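Local coordinates for peptide ABC transporter, peptide-binding protein (Thermus thermophilus, PDB 2D5W) that binds oligopeptides and probably delivers them to an ABC transporter for uptake into the cell, at residues L335-L340 and Q423-D428; P365-Y370 and I537-L542. All coordinates share one frame; numbering follows the deposited sequence.

How the contacts relate
Both contacts lie on the same side of the chain's centre, about 26 Å and 23 Å from it, with their own centres about 19 Å apart. Contact 1 is partly buried and joins the start of helix 337-345 to helix 416-431; contact 2, more buried overall, sets the loop before helix 374-383 against the end of helix 524-541. Their chemistry differs. Contact 1 relies on leucine methyls over phenylalanine faces, with water-mediated polar links. Contact 2 adds a direct tyrosine hydrogen bond and a salt bridge from its one exposed residue, Lys368, while Val367, Tyr370, Ala539 and Leu542 are buried. They meet where Arg337 NH1 probably hydrogen-bonds Tyr370 O, at 2.9 Å.

Contact 1 (L335-L340 and Q423-D428); sequences LNREGL and QFFAED
Phe424 and Leu340 both hold CG anti to the backbone N (chi1 -175° and -174°), whereas Phe425 has CG anti to its carbonyl carbon, and these consecutive rings take different partners on 335-340. Leu340 CD2 sits over one face of Phe424, 4.0 Å from the ring centroid and 16° off the normal, a CH-pi contact displaced toward the rim. At the edge of that ring, Asn336 O approaches Phe424 CE2 to 3.5 Å. Leu335 crosses Phe425 at about a right angle, its CD2 lying over the face 3.7 Å from Phe425 CG. An alanine in place of Phe425 would take away the ring face under Leu335 CD2 and would probably open a gap beside Leu547. Polar links run through water: Asp428 OD1 accepts from two waters, which in turn accept from Asn336 N and Asn336 ND2. Since Asn336 OD1 also takes Gly339 N at 3.0 Å, as an N-cap with the donor well above the carbonyl plane, both ends of the amide are engaged and its orientation is defined. Leu545 and Leu547 of strand 544-557 pack on Leu335, and Arg337 of helix 337-345 and Phe425 of helix 416-431 both touch Leu547, seating the two helices beside that strand.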
# COMPACT_ATOMS: atom_id res chain seq x y z
N LEU A 335 -6.31 -24.72 4.38
CA LEU A 335 -7.14 -23.52 4.35
C LEU A 335 -8.21 -23.73 3.28
O LEU A 335 -7.90 -23.81 2.09
CB LEU A 335 -6.30 -22.28 4.01
CG LEU A 335 -5.10 -22.00 4.93
CD1 LEU A 335 -4.52 -20.63 4.58
CD2 LEU A 335 -5.53 -22.03 6.39
N ASN A 336 -9.46 -23.82 3.70
CA ASN A 336 -10.54 -24.03 2.74
C ASN A 336 -10.93 -22.70 2.12
O ASN A 336 -11.99 -22.14 2.40
CB ASN A 336 -11.75 -24.66 3.43
CG ASN A 336 -12.80 -25.10 2.44
OD1 ASN A 336 -12.64 -24.94 1.23
ND2 ASN A 336 -13.90 -25.66 2.95
N ARG A 337 -10.05 -22.21 1.25
CA ARG A 337 -10.25 -20.93 0.60
C ARG A 337 -11.46 -20.89 -0.32
O ARG A 337 -12.22 -19.92 -0.32
CB ARG A 337 -8.98 -20.54 -0.18
CG ARG A 337 -7.76 -20.38 0.71
CD ARG A 337 -6.51 -20.11 -0.11
NE ARG A 337 -6.18 -21.26 -0.95
CZ ARG A 337 -5.43 -21.19 -2.05
NH1 ARG A 337 -5.18 -22.29 -2.75
NH2 ARG A 337 -4.94 -20.03 -2.46
N GLU A 338 -11.66 -21.94 -1.10
CA GLU A 338 -12.82 -21.96 -1.99
C GLU A 338 -14.10 -21.98 -1.16
O GLU A 338 -15.07 -21.31 -1.51
CB GLU A 338 -12.78 -23.18 -2.92
CG GLU A 338 -13.94 -23.22 -3.90
CD GLU A 338 -13.99 -22.02 -4.84
OE1 GLU A 338 -15.07 -21.75 -5.40
OE2 GLU A 338 -12.94 -21.36 -5.04
N GLY A 339 -14.11 -22.73 -0.07
CA GLY A 339 -15.29 -22.77 0.78
C GLY A 339 -15.55 -21.41 1.39
O GLY A 339 -16.69 -20.97 1.51
N LEU A 340 -14.47 -20.73 1.78
CA LEU A 340 -14.55 -19.41 2.39
C LEU A 340 -15.12 -18.37 1.43
O LEU A 340 -16.07 -17.67 1.76
CB LEU A 340 -13.17 -18.97 2.86
CG LEU A 340 -13.01 -17.67 3.65
CD1 LEU A 340 -13.26 -16.45 2.78
CD2 LEU A 340 -13.93 -17.72 4.84
N GLN A 423 -11.20 -17.63 12.51
CA GLN A 423 -12.00 -18.67 13.16
C GLN A 423 -12.31 -19.81 12.21
O GLN A 423 -12.27 -20.99 12.59
CB GLN A 423 -13.33 -18.09 13.66
CG GLN A 423 -13.24 -17.18 14.86
CD GLN A 423 -14.60 -16.66 15.28
OE1 GLN A 423 -14.75 -16.12 16.38
NE2 GLN A 423 -15.60 -16.81 14.41
N PHE A 424 -12.67 -19.45 10.99
CA PHE A 424 -13.02 -20.41 9.96
C PHE A 424 -11.83 -21.34 9.67
O PHE A 424 -11.96 -22.57 9.69
CB PHE A 424 -13.43 -19.64 8.70
CG PHE A 424 -13.92 -20.50 7.58
CD1 PHE A 424 -15.27 -20.80 7.45
CD2 PHE A 424 -13.03 -20.99 6.62
CE1 PHE A 424 -15.73 -21.57 6.39
CE2 PHE A 424 -13.48 -21.77 5.55
CZ PHE A 424 -14.84 -22.06 5.44
N PHE A 425 -10.67 -20.74 9.41
CA PHE A 425 -9.47 -21.52 9.13
C PHE A 425 -8.99 -22.31 10.36
O PHE A 425 -8.54 -23.45 10.24
CB PHE A 425 -8.33 -20.60 8.66
CG PHE A 425 -8.51 -20.05 7.27
CD1 PHE A 425 -7.84 -18.89 6.90
CD2 PHE A 425 -9.30 -20.70 6.32
CE1 PHE A 425 -7.95 -18.38 5.61
CE2 PHE A 425 -9.41 -20.19 5.02
CZ PHE A 425 -8.73 -19.03 4.67
N ALA A 426 -9.08 -21.70 11.53
CA ALA A 426 -8.64 -22.34 12.77
C ALA A 426 -9.33 -23.67 13.02
O ALA A 426 -8.71 -24.61 13.53
CB ALA A 426 -8.86 -21.41 13.95
N GLU A 427 -10.61 -23.75 12.67
CA GLU A 427 -11.37 -24.97 12.89
C GLU A 427 -10.79 -26.14 12.09
O GLU A 427 -10.70 -27.26 12.59
CB GLU A 427 -12.83 -24.74 12.51
CG GLU A 427 -13.76 -25.87 12.94
CD GLU A 427 -15.22 -25.49 12.80
OE1 GLU A 427 -15.63 -24.49 13.42
OE2 GLU A 427 -15.96 -26.20 12.09
N ASP A 428 -10.38 -25.87 10.85
CA ASP A 428 -9.80 -26.92 10.01
C ASP A 428 -8.36 -27.21 10.39
O ASP A 428 -7.93 -28.37 10.40
CB ASP A 428 -9.89 -26.52 8.54
CG ASP A 428 -11.28 -26.71 7.97
OD1 ASP A 428 -11.70 -25.88 7.14
OD2 ASP A 428 -11.96 -27.69 8.35
O HOH W 1 -9.78 -24.06 6.42
O HOH W 2 -14.02 -26.21 5.77

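Contact 2 (P365-Y370 and I537-L542); sequences PNVKKY and IWAEEL
Ala539 points its CB at Val367 where the last turn of helix 524-541 meets the irregular loop leading to helix 374-383, in a family 5 solute-binding protein with the periplasmic-binding-protein type 2 fold of its relatives. They are in van der Waals contact, Ala539 CB 3.7 Å from Val367 CB, with Lys368 O nearby. The carbonyl of Ala539 is gripped by the tyrosine hydroxyl, Tyr370 OH donating to Ala539 O at 2.7 Å with a C=O...donor angle of 140°. That oxygen also lies in the plane of the ring at its edge, 3.1 Å from Tyr370 CE2. Gln329 adds a weak hydrogen bond to the hydroxyl.

Glu540 starts out away from the loop, but a bend at chi2 (57°) places CD for a return toward it. There the fully extended Lys368 brings NZ to the syn lone pair of Glu540 OE2, a salt bridge of 2.8 Å. Glu540 OE1 binds Lys325 in a second salt bridge, so the carboxylate is shared between two lysines, which would probably stabilise its negative charge.

Leu542, the first residue to leave the helix and one with positive phi, turns its side chain tip to tip with Tyr370. Its CD1 rests over one ring face, offset toward the rim, with Leu542 CD1 3.7 Å from the Tyr370 ring centroid and 16° off the normal.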
# COMPACT_ATOMS: atom_id res chain seq x y z
N PRO A 365 -2.73 -17.08 -14.81
CA PRO A 365 -3.80 -17.97 -14.34
C PRO A 365 -3.43 -19.45 -14.31
O PRO A 365 -4.21 -20.28 -13.84
CB PRO A 365 -4.91 -17.70 -15.34
CG PRO A 365 -4.14 -17.54 -16.62
CD PRO A 365 -2.98 -16.65 -16.20
N ASN A 366 -2.23 -19.78 -14.78
CA ASN A 366 -1.79 -21.17 -14.88
C ASN A 366 -0.87 -21.74 -13.81
O ASN A 366 -0.41 -22.88 -13.94
CB ASN A 366 -1.14 -21.38 -16.25
CG ASN A 366 -2.01 -20.89 -17.39
OD1 ASN A 366 -1.52 -20.35 -18.37
ND2 ASN A 366 -3.32 -21.10 -17.27
N VAL A 367 -0.58 -20.98 -12.75
CA VAL A 367 0.32 -21.49 -11.72
C VAL A 367 -0.29 -22.63 -10.91
O VAL A 367 -1.50 -22.84 -10.91
CB VAL A 367 0.76 -20.37 -10.74
CG1 VAL A 367 1.34 -19.20 -11.52
CG2 VAL A 367 -0.42 -19.92 -9.88
N LYS A 368 0.58 -23.36 -10.21
CA LYS A 368 0.17 -24.48 -9.37
C LYS A 368 -0.87 -24.04 -8.34
O LYS A 368 -0.72 -22.99 -7.70
CB LYS A 368 1.40 -25.06 -8.67
CG LYS A 368 1.14 -26.22 -7.74
CD LYS A 368 2.45 -26.73 -7.15
CE LYS A 368 2.23 -27.87 -6.18
NZ LYS A 368 3.52 -28.37 -5.64
N LYS A 369 -1.92 -24.84 -8.17
CA LYS A 369 -2.98 -24.54 -7.21
C LYS A 369 -2.99 -25.56 -6.08
O LYS A 369 -2.76 -26.75 -6.29
CB LYS A 369 -4.34 -24.56 -7.91
CG LYS A 369 -4.50 -23.54 -9.03
CD LYS A 369 -5.88 -23.65 -9.66
CE LYS A 369 -6.03 -22.70 -10.83
NZ LYS A 369 -7.37 -22.83 -11.48
N TYR A 370 -3.26 -25.08 -4.87
CA TYR A 370 -3.31 -25.94 -3.69
C TYR A 370 -4.74 -26.06 -3.19
O TYR A 370 -5.23 -25.20 -2.46
CB TYR A 370 -2.42 -25.37 -2.60
CG TYR A 370 -0.96 -25.33 -2.99
CD1 TYR A 370 -0.10 -26.37 -2.64
CD2 TYR A 370 -0.44 -24.27 -3.72
CE1 TYR A 370 1.24 -26.35 -3.00
CE2 TYR A 370 0.90 -24.23 -4.09
CZ TYR A 370 1.74 -25.28 -3.73
OH TYR A 370 3.07 -25.24 -4.07
N ILE A 537 7.35 -20.23 -10.20
CA ILE A 537 8.29 -20.54 -9.13
C ILE A 537 7.69 -20.12 -7.79
O ILE A 537 7.75 -20.86 -6.81
CB ILE A 537 9.63 -19.80 -9.34
CG1 ILE A 537 10.33 -20.37 -10.58
CG2 ILE A 537 10.51 -19.94 -8.11
CD1 ILE A 537 11.54 -19.58 -11.02
N TRP A 538 7.11 -18.92 -7.76
CA TRP A 538 6.49 -18.38 -6.55
C TRP A 538 5.44 -19.35 -6.00
O TRP A 538 5.41 -19.62 -4.80
CB TRP A 538 5.84 -17.03 -6.89
CG TRP A 538 5.28 -16.28 -5.71
CD1 TRP A 538 5.89 -15.27 -5.01
CD2 TRP A 538 4.00 -16.47 -5.10
NE1 TRP A 538 5.07 -14.82 -4.01
CE2 TRP A 538 3.90 -15.55 -4.03
CE3 TRP A 538 2.93 -17.34 -5.34
CZ2 TRP A 538 2.77 -15.46 -3.21
CZ3 TRP A 538 1.80 -17.25 -4.53
CH2 TRP A 538 1.73 -16.32 -3.48
N ALA A 539 4.59 -19.87 -6.88
CA ALA A 539 3.53 -20.78 -6.47
C ALA A 539 4.06 -22.10 -5.91
O ALA A 539 3.44 -22.70 -5.03
CB ALA A 539 2.58 -21.04 -7.62
N GLU A 540 5.19 -22.57 -6.42
CA GLU A 540 5.75 -23.82 -5.91
C GLU A 540 6.31 -23.63 -4.50
O GLU A 540 6.20 -24.52 -3.66
CB GLU A 540 6.87 -24.33 -6.83
CG GLU A 540 7.66 -25.49 -6.24
CD GLU A 540 6.79 -26.69 -5.86
OE1 GLU A 540 7.24 -27.51 -5.04
OE2 GLU A 540 5.67 -26.81 -6.39
N GLU A 541 6.88 -22.46 -4.25
CA GLU A 541 7.50 -22.16 -2.96
C GLU A 541 6.59 -21.54 -1.89
O GLU A 541 6.89 -21.63 -0.70
CB GLU A 541 8.71 -21.25 -3.19
CG GLU A 541 9.71 -21.80 -4.20
CD GLU A 541 10.89 -22.48 -3.55
OE1 GLU A 541 10.67 -23.37 -2.70
OE2 GLU A 541 12.04 -22.13 -3.89
N LEU A 542 5.51 -20.90 -2.33
CA LEU A 542 4.57 -20.25 -1.41
C LEU A 542 5.22 -19.41 -0.31
O LEU A 542 5.04 -19.66 0.89
CB LEU A 542 3.65 -21.29 -0.76
CG LEU A 542 2.66 -22.02 -1.67
CD1 LEU A 542 1.91 -23.05 -0.83
CD2 LEU A 542 1.70 -21.04 -2.32